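Local coordinates for N-terminal acetyltransferase-like protein (Chaetomium thermophilum, PDB 5NNP), which probably serves as the tetratricopeptide-repeat auxiliary subunit of an N-terminal acetyltransferase complex, a long helical scaffold for transfer of acetyl groups to protein N termini, at residues 491-494 with 495-499; 414-417 with 418-422; 476-479 with 480-484; 519-522 with 523-526. All blocks are in the same frame, centred on the assembly; numbering follows the deposited sequence.

Contact 1: residues 491-494 with 495-499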
loop_
_atom_site.group_PDB
_atom_site.type_symbol
_atom_site.label_atom_id
_atom_site.label_comp_id
_atom_site.label_asym_id
_atom_site.label_seq_id
_atom_site.Cartn_x
_atom_site.Cartn_y
_atom_site.Cartn_z
ATOM N N THR A 491 8.240 -8.892 -11.465
ATOM C CA THR A 491 7.913 -8.164 -12.692
ATOM C C THR A 491 9.123 -8.086 -13.623
ATOM O O THR A 491 9.022 -8.404 -14.810
ATOM C CB THR A 491 7.409 -6.742 -12.401
ATOM O OG1 THR A 491 6.353 -6.792 -11.439
ATOM C CG2 THR A 491 6.882 -6.100 -13.666
ATOM N N GLU A 492 10.263 -7.662 -13.078
ATOM C CA GLU A 492 11.507 -7.578 -13.841
ATOM C C GLU A 492 11.905 -8.925 -14.439
ATOM O O GLU A 492 12.302 -9.017 -15.596
ATOM C CB GLU A 492 12.632 -7.057 -12.948
ATOM C CG GLU A 492 12.569 -5.564 -12.691
ATOM C CD GLU A 492 12.829 -4.756 -13.939
ATOM O OE1 GLU A 492 12.449 -3.578 -13.974
ATOM O OE2 GLU A 492 13.434 -5.293 -14.894
ATOM N N ASP A 493 11.801 -9.975 -13.635
ATOM C CA ASP A 493 12.117 -11.320 -14.092
ATOM C C ASP A 493 11.232 -11.717 -15.270
ATOM O O ASP A 493 11.693 -12.352 -16.215
ATOM C CB ASP A 493 11.956 -12.324 -12.952
ATOM C CG ASP A 493 12.561 -13.677 -13.273
ATOM O OD1 ASP A 493 13.662 -13.724 -13.862
ATOM O OD2 ASP A 493 11.940 -14.703 -12.925
ATOM N N GLY A 494 9.960 -11.341 -15.203
ATOM C CA GLY A 494 9.014 -11.664 -16.253
ATOM C C GLY A 494 9.343 -10.949 -17.547
ATOM O O GLY A 494 9.409 -11.571 -18.608
ATOM N N GLU A 495 9.558 -9.640 -17.458
ATOM C CA GLU A 495 9.865 -8.836 -18.624
ATOM C C GLU A 495 11.140 -9.339 -19.300
ATOM O O GLU A 495 11.221 -9.398 -20.533
ATOM C CB GLU A 495 9.976 -7.359 -18.229
ATOM C CG GLU A 495 8.659 -6.794 -17.708
ATOM C CD GLU A 495 8.722 -5.329 -17.317
ATOM O OE1 GLU A 495 9.823 -4.746 -17.263
ATOM O OE2 GLU A 495 7.653 -4.748 -17.065
ATOM N N ALA A 496 12.119 -9.736 -18.493
ATOM C CA ALA A 496 13.350 -10.330 -19.019
ATOM C C ALA A 496 13.104 -11.642 -19.783
ATOM O O ALA A 496 13.602 -11.828 -20.898
ATOM C CB ALA A 496 14.326 -10.565 -17.892
ATOM N N TRP A 497 12.358 -12.555 -19.165
ATOM C CA TRP A 497 12.000 -13.821 -19.796
ATOM C C TRP A 497 11.209 -13.591 -21.081
ATOM O O TRP A 497 11.373 -14.320 -22.063
ATOM C CB TRP A 497 11.189 -14.704 -18.838
ATOM C CG TRP A 497 12.036 -15.448 -17.859
ATOM C CD1 TRP A 497 11.974 -15.375 -16.497
ATOM C CD2 TRP A 497 13.093 -16.371 -18.165
ATOM N NE1 TRP A 497 12.926 -16.198 -15.937
ATOM C CE2 TRP A 497 13.622 -16.819 -16.938
ATOM C CE3 TRP A 497 13.634 -16.866 -19.354
ATOM C CZ2 TRP A 497 14.672 -17.738 -16.870
ATOM C CZ3 TRP A 497 14.682 -17.779 -19.283
ATOM C CH2 TRP A 497 15.191 -18.204 -18.052
ATOM N N GLN A 498 10.343 -12.582 -21.066
ATOM C CA GLN A 498 9.573 -12.245 -22.253
ATOM C C GLN A 498 10.517 -11.796 -23.352
ATOM O O GLN A 498 10.360 -12.200 -24.494
ATOM C CB GLN A 498 8.544 -11.162 -21.946
ATOM C CG GLN A 498 7.584 -10.859 -23.067
ATOM C CD GLN A 498 6.426 -9.989 -22.599
ATOM O OE1 GLN A 498 6.022 -10.033 -21.430
ATOM N NE2 GLN A 498 5.898 -9.183 -23.504
ATOM N N ARG A 499 11.513 -10.989 -22.994
ATOM C CA ARG A 499 12.497 -10.501 -23.955
ATOM C C ARG A 499 13.321 -11.625 -24.567
ATOM O O ARG A 499 13.875 -11.476 -25.659
ATOM C CB ARG A 499 13.442 -9.490 -23.304
ATOM C CG ARG A 499 12.843 -8.119 -23.082
ATOM C CD ARG A 499 13.920 -7.092 -22.784
ATOM N NE ARG A 499 14.603 -7.333 -21.512
ATOM C CZ ARG A 499 14.147 -6.931 -20.329
ATOM N NH1 ARG A 499 12.997 -6.278 -20.253
ATOM N NH2 ARG A 499 14.838 -7.187 -19.223
HETATM O O HOH W 1 14.044 -7.177 -16.323
HETATM O O HOH W 2 13.690 -17.258 -13.057
#
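W497 lays the pyrrole side of its indole alongside the carboxylate of D493, one helical turn earlier, with its NE1 3.7 Å from D493 CG. The two side chains point the same way, yet their planes stand 72° apart, and OD2 of D493 meets the indole at its edge, in the ring plane. Because CG of D493 is anti to its backbone N (chi1 -167°), the carboxylate leans along the helix toward the ring. A water spans the pair, donating to D493 OD2 at 3.1 Å and accepting from W497 NE1 at 3.2 Å; the carboxylate also forms a salt bridge with R509 and accepts from N458. E495 runs extended beside T491, its CG 3.3 Å from T491 O and its OE2 3.7 Å from T491 CG2. E492 OE2 and E495 OE1 stand 4.4 Å apart, a like-charged pair that R558 probably offsets, since it makes salt bridges to both glutamates. R499 folds back so that one guanidinium face lies over E495 O and A496 CA, while its NH2 donates to a second water, 3.0 Å away, that also donates to E492 O. N-H groups of 495-498 bond to the carbonyls of 491-494, each four residues back. Such i to i+4 pairing is that of an alpha-helix, here helix 487-499, packed against helices 503-523 and 554-572 in an all-helical solenoid of the tetratricopeptide-repeat class.

Contact 2: residues 414-417 with 418-422. With PO4 (phosphate ion), chain U.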
loop_
_atom_site.group_PDB
_atom_site.type_symbol
_atom_site.label_atom_id
_atom_site.label_comp_id
_atom_site.label_asym_id
_atom_site.label_seq_id
_atom_site.Cartn_x
_atom_site.Cartn_y
_atom_site.Cartn_z
ATOM N N LYS A 414 28.440 5.109 -11.612
ATOM C CA LYS A 414 29.188 4.819 -12.823
ATOM C C LYS A 414 28.436 3.857 -13.730
ATOM O O LYS A 414 28.267 4.111 -14.928
ATOM C CB LYS A 414 30.546 4.236 -12.475
ATOM C CG LYS A 414 31.438 4.074 -13.676
ATOM C CD LYS A 414 32.826 3.741 -13.256
ATOM C CE LYS A 414 33.346 2.596 -14.065
ATOM N NZ LYS A 414 34.819 2.551 -13.938
ATOM N N ALA A 415 28.004 2.742 -13.144
ATOM C CA ALA A 415 27.162 1.772 -13.836
ATOM C C ALA A 415 25.931 2.419 -14.475
ATOM O O ALA A 415 25.514 2.028 -15.565
ATOM C CB ALA A 415 26.725 0.654 -12.860
ATOM N N ARG A 416 25.346 3.392 -13.790
ATOM C CA ARG A 416 24.112 4.016 -14.259
ATOM C C ARG A 416 24.381 4.870 -15.492
ATOM O O ARG A 416 23.522 5.017 -16.363
ATOM C CB ARG A 416 23.478 4.859 -13.148
ATOM C CG ARG A 416 22.148 5.485 -13.521
ATOM C CD ARG A 416 21.535 6.240 -12.346
ATOM N NE ARG A 416 21.017 5.344 -11.313
ATOM C CZ ARG A 416 21.647 5.052 -10.177
ATOM N NH1 ARG A 416 22.833 5.588 -9.908
ATOM N NH2 ARG A 416 21.085 4.224 -9.300
ATOM N N ILE A 417 25.590 5.416 -15.571
ATOM C CA ILE A 417 26.005 6.197 -16.726
ATOM C C ILE A 417 26.143 5.275 -17.935
ATOM O O ILE A 417 25.675 5.587 -19.051
ATOM C CB ILE A 417 27.324 6.942 -16.437
ATOM C CG1 ILE A 417 27.129 7.863 -15.229
ATOM C CG2 ILE A 417 27.787 7.743 -17.638
ATOM C CD1 ILE A 417 28.347 8.666 -14.845
ATOM N N PHE A 418 26.763 4.121 -17.704
ATOM C CA PHE A 418 26.860 3.099 -18.743
ATOM C C PHE A 418 25.478 2.724 -19.231
ATOM O O PHE A 418 25.225 2.718 -20.433
ATOM C CB PHE A 418 27.585 1.862 -18.231
ATOM C CG PHE A 418 29.049 2.072 -18.026
ATOM C CD1 PHE A 418 29.733 3.005 -18.789
ATOM C CD2 PHE A 418 29.741 1.344 -17.073
ATOM C CE1 PHE A 418 31.086 3.203 -18.612
ATOM C CE2 PHE A 418 31.090 1.540 -16.884
ATOM C CZ PHE A 418 31.768 2.470 -17.657
ATOM N N LYS A 419 24.592 2.408 -18.289
ATOM C CA LYS A 419 23.193 2.165 -18.616
ATOM C C LYS A 419 22.650 3.233 -19.575
ATOM O O LYS A 419 22.115 2.905 -20.631
ATOM C CB LYS A 419 22.332 2.121 -17.350
ATOM C CG LYS A 419 20.925 1.585 -17.605
ATOM C CD LYS A 419 19.986 1.836 -16.451
ATOM C CE LYS A 419 19.311 3.189 -16.589
ATOM N NZ LYS A 419 18.425 3.525 -15.433
ATOM N N HIS A 420 22.810 4.506 -19.214
ATOM C CA HIS A 420 22.315 5.591 -20.056
ATOM C C HIS A 420 23.048 5.658 -21.385
ATOM O O HIS A 420 22.470 6.064 -22.393
ATOM C CB HIS A 420 22.425 6.932 -19.343
ATOM C CG HIS A 420 21.523 7.059 -18.158
ATOM N ND1 HIS A 420 21.878 7.763 -17.024
ATOM C CD2 HIS A 420 20.279 6.583 -17.928
ATOM C CE1 HIS A 420 20.892 7.712 -16.149
ATOM N NE2 HIS A 420 19.910 6.998 -16.670
ATOM N N GLN A 421 24.320 5.265 -21.398
ATOM C CA GLN A 421 25.061 5.185 -22.662
ATOM C C GLN A 421 24.577 4.019 -23.522
ATOM O O GLN A 421 24.888 3.944 -24.716
ATOM C CB GLN A 421 26.562 5.065 -22.404
ATOM C CG GLN A 421 27.192 6.372 -21.947
ATOM C CD GLN A 421 28.664 6.231 -21.599
ATOM O OE1 GLN A 421 29.147 5.133 -21.330
ATOM N NE2 GLN A 421 29.381 7.348 -21.596
ATOM N N GLY A 422 23.821 3.110 -22.906
ATOM C CA GLY A 422 23.227 1.980 -23.606
ATOM C C GLY A 422 23.997 0.678 -23.476
ATOM O O GLY A 422 23.601 -0.352 -24.040
HETATM P P PO4 U . 18.258 2.767 -11.552
HETATM O O1 PO4 U . 19.531 2.382 -12.261
HETATM O O2 PO4 U . 17.388 3.536 -12.522
HETATM O O3 PO4 U . 17.511 1.533 -11.091
HETATM O O4 PO4 U . 18.604 3.614 -10.350
#
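Apolar contact comes first from K414 and F418, whose side chains run side by side: CE of K414 lies 3.8 Å from CE2 of F418. The lysine's NZ goes on to a salt bridge with E398, and the phenyl ring makes a cation-pi contact with K426. R416 and H420 pair likewise, CG of the arginine 3.7 Å from CE1 of the imidazole, while R416 O sits over one face of that ring. H420 ND1 is hydrogen-bonded to N383. Backbone bonds follow the alpha-helical pattern, the straightest from K419 N to A415 O (2.9 Å, 175°). Helix 408-421 then closes in a Schellman motif, in which G422, at positive phi, bonds to K419 O and more weakly to F418 O. Ionic contacts gather round a phosphate, probably from the crystallisation liquor. With CG anti to the backbone N (chi1 -177°) and a bend at chi3, R416 swings its guanidinium edge onto the anion, giving phosphate O4 two bonds, from NE at 3.1 Å and NH2 at 2.8 Å. A leucine here, lacking both N-H donors, would probably leave the phosphate more loosely held. K419 NZ approaches phosphate O2 to 3.1 Å, and K450 supplies a further hydrogen bond.

Contact 3: residues 476-479 with 480-484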
loop_
_atom_site.group_PDB
_atom_site.type_symbol
_atom_site.label_atom_id
_atom_site.label_comp_id
_atom_site.label_asym_id
_atom_site.label_seq_id
_atom_site.Cartn_x
_atom_site.Cartn_y
_atom_site.Cartn_z
ATOM N N GLY A 476 14.297 -22.896 -3.927
ATOM C CA GLY A 476 15.330 -21.894 -4.121
ATOM C C GLY A 476 14.858 -20.469 -3.905
ATOM O O GLY A 476 13.706 -20.243 -3.524
ATOM N N PRO A 477 15.748 -19.497 -4.158
ATOM C CA PRO A 477 15.492 -18.061 -4.019
ATOM C C PRO A 477 14.127 -17.648 -4.557
ATOM O O PRO A 477 13.411 -16.894 -3.892
ATOM C CB PRO A 477 16.618 -17.438 -4.852
ATOM C CG PRO A 477 17.744 -18.392 -4.686
ATOM C CD PRO A 477 17.096 -19.757 -4.694
ATOM N N LEU A 478 13.768 -18.140 -5.740
ATOM C CA LEU A 478 12.514 -17.753 -6.379
ATOM C C LEU A 478 11.328 -18.029 -5.469
ATOM O O LEU A 478 10.393 -17.230 -5.402
ATOM C CB LEU A 478 12.327 -18.478 -7.711
ATOM C CG LEU A 478 11.060 -18.092 -8.481
ATOM C CD1 LEU A 478 11.011 -16.589 -8.724
ATOM C CD2 LEU A 478 10.963 -18.834 -9.796
ATOM N N ALA A 479 11.372 -19.159 -4.765
ATOM C CA ALA A 479 10.275 -19.533 -3.875
ATOM C C ALA A 479 10.194 -18.555 -2.712
ATOM O O ALA A 479 9.099 -18.117 -2.314
ATOM C CB ALA A 479 10.451 -20.954 -3.361
ATOM N N ASP A 480 11.357 -18.219 -2.160
ATOM C CA ASP A 480 11.380 -17.335 -1.019
ATOM C C ASP A 480 10.876 -15.961 -1.461
ATOM O O ASP A 480 10.048 -15.347 -0.784
ATOM C CB ASP A 480 12.778 -17.251 -0.412
ATOM C CG ASP A 480 12.779 -16.538 0.925
ATOM O OD1 ASP A 480 11.923 -16.894 1.773
ATOM O OD2 ASP A 480 13.605 -15.611 1.117
ATOM N N LEU A 481 11.340 -15.498 -2.619
ATOM C CA LEU A 481 10.940 -14.185 -3.106
ATOM C C LEU A 481 9.437 -14.134 -3.402
ATOM O O LEU A 481 8.780 -13.118 -3.169
ATOM C CB LEU A 481 11.754 -13.812 -4.346
ATOM C CG LEU A 481 13.230 -13.476 -4.096
ATOM C CD1 LEU A 481 13.984 -13.390 -5.417
ATOM C CD2 LEU A 481 13.373 -12.178 -3.312
ATOM N N THR A 482 8.897 -15.235 -3.906
ATOM C CA THR A 482 7.467 -15.346 -4.160
ATOM C C THR A 482 6.693 -15.278 -2.860
ATOM O O THR A 482 5.765 -14.496 -2.720
ATOM C CB THR A 482 7.132 -16.661 -4.867
ATOM O OG1 THR A 482 7.814 -16.723 -6.132
ATOM C CG2 THR A 482 5.637 -16.770 -5.093
ATOM N N ASP A 483 7.084 -16.132 -1.920
ATOM C CA ASP A 483 6.593 -16.112 -0.544
ATOM C C ASP A 483 6.551 -14.716 0.083
ATOM O O ASP A 483 5.561 -14.326 0.693
ATOM C CB ASP A 483 7.485 -17.013 0.308
ATOM C CG ASP A 483 6.731 -18.127 0.973
ATOM O OD1 ASP A 483 6.099 -17.859 2.021
ATOM O OD2 ASP A 483 6.799 -19.271 0.461
ATOM N N MET A 484 7.645 -13.973 -0.055
ATOM C CA MET A 484 7.755 -12.640 0.530
ATOM C C MET A 484 7.171 -11.564 -0.357
ATOM O O MET A 484 7.442 -10.376 -0.142
ATOM C CB MET A 484 9.209 -12.301 0.813
ATOM C CG MET A 484 9.823 -13.097 1.928
ATOM S SD MET A 484 8.728 -13.077 3.347
ATOM C CE MET A 484 8.192 -14.779 3.324
#
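D480 meets G476 in the short helix 476-483, where D480 N reaches G476 O through a weak bond of 3.4 Å. Its carboxylate turns elsewhere, to a salt bridge with R470. L481 is held more firmly: its N lies 2.8 Å from P477 O, and its CG rests 3.4 Å from the same oxygen. Its side chain also packs on M465 and F489. T482 binds one carbonyl twice. Its N donates to L478 O at 2.9 Å and its OG1 to the same oxygen at 2.7 Å, the two arriving from opposite faces of the carbonyl plane. OG1 can do so because it is anti to its own carbonyl carbon (chi1 -61°), beside the backbone N. L478 crosses the threonine obliquely, CD1 4.1 Å from OG1. D483 N bonds to A479 O at 2.9 Å with an N-H...O angle of 170°, and its side chain packs against an aromatic side chain of another protein's chain. The double grip on L478 O means that the threonine hydroxyl spends its proton within its own helix, so it is probably satisfied there where the side chain lies against L490 and T512 of neighbouring helices.

Contact 4: residues 519-522 with 523-526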
loop_
_atom_site.group_PDB
_atom_site.type_symbol
_atom_site.label_atom_id
_atom_site.label_comp_id
_atom_site.label_asym_id
_atom_site.label_seq_id
_atom_site.Cartn_x
_atom_site.Cartn_y
_atom_site.Cartn_z
ATOM N N THR A 519 -4.165 -11.741 -2.667
ATOM C CA THR A 519 -3.859 -12.003 -1.272
ATOM C C THR A 519 -4.033 -10.751 -0.435
ATOM O O THR A 519 -4.623 -10.781 0.640
ATOM C CB THR A 519 -2.440 -12.509 -1.105
ATOM O OG1 THR A 519 -2.323 -13.789 -1.722
ATOM C CG2 THR A 519 -2.076 -12.608 0.386
ATOM N N TRP A 520 -3.488 -9.655 -0.942
ATOM C CA TRP A 520 -3.609 -8.358 -0.317
ATOM C C TRP A 520 -5.080 -8.015 -0.100
ATOM O O TRP A 520 -5.456 -7.449 0.934
ATOM C CB TRP A 520 -2.910 -7.320 -1.187
ATOM C CG TRP A 520 -1.414 -7.454 -1.139
ATOM C CD1 TRP A 520 -0.705 -8.368 -0.420
ATOM C CD2 TRP A 520 -0.445 -6.630 -1.808
ATOM N NE1 TRP A 520 0.644 -8.177 -0.606
ATOM C CE2 TRP A 520 0.831 -7.117 -1.446
ATOM C CE3 TRP A 520 -0.531 -5.541 -2.687
ATOM C CZ2 TRP A 520 2.016 -6.551 -1.938
ATOM C CZ3 TRP A 520 0.655 -4.973 -3.173
ATOM C CH2 TRP A 520 1.907 -5.478 -2.793
ATOM N N GLN A 521 -5.922 -8.384 -1.062
ATOM C CA GLN A 521 -7.344 -8.127 -0.911
ATOM C C GLN A 521 -7.963 -9.017 0.162
ATOM O O GLN A 521 -8.940 -8.650 0.799
ATOM C CB GLN A 521 -8.087 -8.332 -2.227
ATOM C CG GLN A 521 -9.567 -7.997 -2.107
ATOM C CD GLN A 521 -10.323 -8.106 -3.413
ATOM O OE1 GLN A 521 -9.754 -8.371 -4.471
ATOM N NE2 GLN A 521 -11.623 -7.904 -3.341
ATOM N N GLU A 522 -7.390 -10.190 0.360
ATOM C CA GLU A 522 -7.955 -11.144 1.287
ATOM C C GLU A 522 -7.373 -10.902 2.688
ATOM O O GLU A 522 -7.948 -11.320 3.705
ATOM C CB GLU A 522 -7.694 -12.568 0.802
ATOM C CG GLU A 522 -8.322 -13.631 1.681
ATOM C CD GLU A 522 -8.202 -15.037 1.093
ATOM O OE1 GLU A 522 -8.484 -16.011 1.834
ATOM O OE2 GLU A 522 -7.842 -15.168 -0.105
ATOM N N ASP A 523 -6.252 -10.187 2.721
ATOM C CA ASP A 523 -5.552 -9.891 3.966
ATOM C C ASP A 523 -6.385 -9.058 4.946
ATOM O O ASP A 523 -6.195 -9.141 6.154
ATOM C CB ASP A 523 -4.227 -9.169 3.674
ATOM C CG ASP A 523 -3.109 -10.136 3.327
ATOM O OD1 ASP A 523 -3.258 -11.337 3.652
ATOM O OD2 ASP A 523 -2.088 -9.710 2.739
ATOM N N GLN A 524 -7.314 -8.265 4.426
ATOM C CA GLN A 524 -8.119 -7.394 5.268
ATOM C C GLN A 524 -9.182 -8.197 6.050
ATOM O O GLN A 524 -9.877 -7.653 6.909
ATOM C CB GLN A 524 -8.786 -6.332 4.407
ATOM C CG GLN A 524 -9.820 -6.954 3.488
ATOM C CD GLN A 524 -10.497 -5.958 2.569
ATOM O OE1 GLN A 524 -10.965 -4.903 2.999
ATOM N NE2 GLN A 524 -10.562 -6.298 1.298
ATOM N N PHE A 525 -9.275 -9.496 5.769
ATOM C CA PHE A 525 -10.384 -10.327 6.230
ATOM C C PHE A 525 -10.488 -10.470 7.757
ATOM O O PHE A 525 -11.557 -10.293 8.342
ATOM C CB PHE A 525 -10.282 -11.717 5.587
ATOM C CG PHE A 525 -11.536 -12.555 5.732
ATOM C CD1 PHE A 525 -11.769 -13.300 6.878
ATOM C CD2 PHE A 525 -12.485 -12.583 4.729
ATOM C CE1 PHE A 525 -12.921 -14.073 7.009
ATOM C CE2 PHE A 525 -13.637 -13.347 4.856
ATOM C CZ PHE A 525 -13.857 -14.093 5.995
ATOM N N ASP A 526 -9.387 -10.810 8.402
ATOM C CA ASP A 526 -9.391 -11.018 9.850
ATOM C C ASP A 526 -9.504 -9.709 10.624
ATOM O O ASP A 526 -9.757 -9.719 11.821
ATOM C CB ASP A 526 -8.119 -11.736 10.292
ATOM C CG ASP A 526 -8.015 -13.143 9.753
ATOM O OD1 ASP A 526 -9.056 -13.739 9.421
ATOM O OD2 ASP A 526 -6.882 -13.667 9.690
#
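D523 packs its carboxylate across the last turn of helix 503-523, and this is the tight part of the contact. Its CG lies 3.2 Å from T519 O, OD1 is 3.7 Å from T519 CG2, and OD2 is 3.7 Å from W520 CD1, with carboxylate and indole planes 36° apart. CG sits beside the backbone N (chi1 -83°), which carries the group back over T519. An alanine here would probably leave T519 CG2 and W520 CD1 without this cover and open a gap toward an apolar side chain of another protein's chain that packs on D523. F525 is packed too, against F94 and helix 112-124; its N bonds to E522 O at 3.1 Å, approaching 51° out of the carbonyl plane. The backbone is already slackening: D523 N makes only weak bonds, to T519 O and W520 O. Q524 NE2 lies 2.9 Å from Q521 O, but the placing of that amide is doubtful; Q124 also donates to the same carbonyl. On the looser side, E522 extends to a salt bridge with K92, and the exposed D526 forms one with a basic side chain of another protein's chain. The weak bonds of D523 N and the out-of-plane bond of F525 N are those of a helix C-terminus giving way to a short connection into helix 527-534.

In the fold
Contact 1 is the most buried: a mid-helix stretch whose acidic side chains are met by arginines from neighbouring helices and by waters. Contacts 2, 3 and 4 are partly buried, and each takes in a helix end, with a Schellman glycine in contact 2 and weak, irregular bonds in contact 4. Contacts 3 and 1 lie on successive helices, 476-483 and 487-499, with nearest atoms about 5 Å apart; contact 4 ends the next helix, 503-523, against which side chains of both pack. Contact 2 is nearest contact 1, centres about 20 Å apart, and farthest from contact 4, about 41 Å; it is basic where contact 1 is acidic. Only contacts 3 and 4 touch another protein's chain.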